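Local coordinates for penicillin binding protein 2X (Streptococcus thermophilus, PDB 5U47) that probably cross-links peptidoglycan peptides as a transpeptidase of the septal divisome and is probably inactivated by beta-lactams, at residues Gly33-Tyr36 against Val42-Glu45. The protein carries 1 engineered substitution. Numbering follows the deposited sequence.
Sequences GTIY and VLAE
The ring of Y36 meets V42 obliquely, with CE1 3.8 Å from CG2 of V42. T34 CG2 lies over one face of this ring, 3.4 Å above the plane and offset toward the rim. The ring also stacks with that of Y219, from strand 217-220. A T34 chi1 of -67° puts OG1 beside the backbone N and CG2 anti to it, so that the methyl reaches the Y36 ring while OG1 meets a water. The side chains of T34 and E45 lie side by side and point the same way. That water bridges the pair: it lies 2.6 Å from T34 OG1 and donates to E45 OE1.

The backbones form an antiparallel beta hairpin in the family's dimerisation domain, and its register slips by one residue at a classic beta bulge. L43 and A44 both face I35. The carbonyl of I35 takes two bonds there. L43 N reaches I35 O at 2.7 Å, in the carbonyl plane. A44 N reaches the same I35 O at 3.1 Å, tilted 16° from that plane. I35 N returns a nearly straight bond to A44 O, 2.9 Å long.

On the face opposite Y36 and V42, I35 CD1 touches A44 CB at 4.0 Å. Both side chains touch E177 of helix 175-179, and I35 also touches L176. L43 packs its CB against I35 O and its branch against the carbonyl of Y36, with CD1 3.6 Å from Y36 O. That same oxygen is hydrogen-bonded to OG1 of T220.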
ATOM      1  N   GLY A  33       6.016 -11.917  12.760  1.00 25.11           N
ATOM      2  CA  GLY A  33       6.887 -10.786  12.604  1.00 24.25           C
ATOM      3  C   GLY A  33       6.206  -9.491  12.988  1.00 24.03           C
ATOM      4  O   GLY A  33       4.982  -9.381  12.952  1.00 22.63           O
ATOM      5  N   THR A  34       7.023  -8.527  13.388  1.00 23.99           N
ATOM      6  CA  THR A  34       6.550  -7.217  13.771  1.00 24.01           C
ATOM      7  C   THR A  34       6.558  -6.338  12.537  1.00 23.48           C
ATOM      8  O   THR A  34       7.446  -6.466  11.696  1.00 23.92           O
ATOM      9  CB  THR A  34       7.478  -6.622  14.845  1.00 24.31           C
ATOM     10  OG1 THR A  34       7.342  -7.383  16.027  1.00 25.26           O
ATOM     11  CG2 THR A  34       7.146  -5.175  15.165  1.00 24.64           C
ATOM     12  N   ILE A  35       5.576  -5.445  12.451  1.00 22.84           N
ATOM     13  CA  ILE A  35       5.489  -4.456  11.385  1.00 22.39           C
ATOM     14  C   ILE A  35       5.875  -3.138  12.018  1.00 22.37           C
ATOM     15  O   ILE A  35       5.264  -2.719  13.037  1.00 23.12           O
ATOM     16  CB  ILE A  35       4.071  -4.358  10.785  1.00 22.30           C
ATOM     17  CG1 ILE A  35       3.683  -5.703  10.166  1.00 22.66           C
ATOM     18  CG2 ILE A  35       4.025  -3.265   9.714  1.00 22.26           C
ATOM     19  CD1 ILE A  35       2.214  -5.828   9.813  1.00 23.07           C
ATOM     20  N   TYR A  36       6.874  -2.498  11.426  1.00 21.58           N
ATOM     21  CA  TYR A  36       7.414  -1.233  11.900  1.00 22.03           C
ATOM     22  C   TYR A  36       7.224  -0.104  10.896  1.00 21.51           C
ATOM     23  O   TYR A  36       6.943  -0.329   9.709  1.00 21.61           O
ATOM     24  CB  TYR A  36       8.933  -1.367  12.091  1.00 22.69           C
ATOM     25  CG  TYR A  36       9.422  -2.331  13.154  1.00 23.33           C
ATOM     26  CD1 TYR A  36       9.357  -2.001  14.507  1.00 23.96           C
ATOM     27  CD2 TYR A  36      10.013  -3.535  12.809  1.00 24.13           C
ATOM     28  CE1 TYR A  36       9.850  -2.848  15.478  1.00 24.94           C
ATOM     29  CE2 TYR A  36      10.499  -4.404  13.770  1.00 25.34           C
ATOM     30  CZ  TYR A  36      10.415  -4.053  15.105  1.00 25.82           C
ATOM     31  OH  TYR A  36      10.873  -4.902  16.053  1.00 27.26           O
ATOM     32  N   VAL A  42       6.936   0.658  16.389  1.00 24.51           N
ATOM     33  CA  VAL A  42       6.054  -0.518  16.280  1.00 24.89           C
ATOM     34  C   VAL A  42       4.658  -0.143  15.781  1.00 23.79           C
ATOM     35  O   VAL A  42       4.028   0.781  16.327  1.00 23.40           O
ATOM     36  CB  VAL A  42       5.950  -1.275  17.621  1.00 25.89           C
ATOM     37  CG1 VAL A  42       4.953  -2.440  17.531  1.00 26.05           C
ATOM     38  CG2 VAL A  42       7.321  -1.788  18.052  1.00 27.19           C
ATOM     39  N   LEU A  43       4.218  -0.817  14.713  1.00 22.41           N
ATOM     40  CA  LEU A  43       2.868  -0.628  14.152  1.00 22.39           C
ATOM     41  C   LEU A  43       1.949  -1.806  14.447  1.00 22.78           C
ATOM     42  O   LEU A  43       0.738  -1.607  14.648  1.00 22.12           O
ATOM     43  CB  LEU A  43       2.905  -0.381  12.643  1.00 22.32           C
ATOM     44  CG  LEU A  43       3.814   0.744  12.153  1.00 22.10           C
ATOM     45  CD1 LEU A  43       3.676   0.936  10.645  1.00 21.72           C
ATOM     46  CD2 LEU A  43       3.554   2.051  12.907  1.00 22.16           C
ATOM     47  N   ALA A  44       2.518  -3.016  14.446  1.00 22.34           N
ATOM     48  CA  ALA A  44       1.793  -4.240  14.771  1.00 23.37           C
ATOM     49  C   ALA A  44       2.778  -5.270  15.336  1.00 23.94           C
ATOM     50  O   ALA A  44       3.833  -5.511  14.749  1.00 22.02           O
ATOM     51  CB  ALA A  44       1.083  -4.828  13.546  1.00 23.44           C
ATOM     52  N   GLU A  45       2.427  -5.868  16.464  1.00 25.15           N
ATOM     53  CA  GLU A  45       3.278  -6.863  17.077  1.00 28.04           C
ATOM     54  C   GLU A  45       2.462  -7.848  17.882  1.00 28.27           C
ATOM     55  O   GLU A  45       1.335  -7.546  18.316  1.00 25.66           O
ATOM     56  CB  GLU A  45       4.344  -6.218  17.982  1.00 30.88           C
ATOM     57  CG  GLU A  45       3.793  -5.489  19.207  1.00 34.65           C
ATOM     58  CD  GLU A  45       4.890  -5.016  20.182  1.00 38.27           C
ATOM     59  OE1 GLU A  45       6.087  -5.323  19.981  1.00 40.27           O
ATOM     60  OE2 GLU A  45       4.549  -4.324  21.159  1.00 44.60           O
TER
HETATM   61  O   HOH W   1       7.846  -6.380  18.404  1.00 42.52           O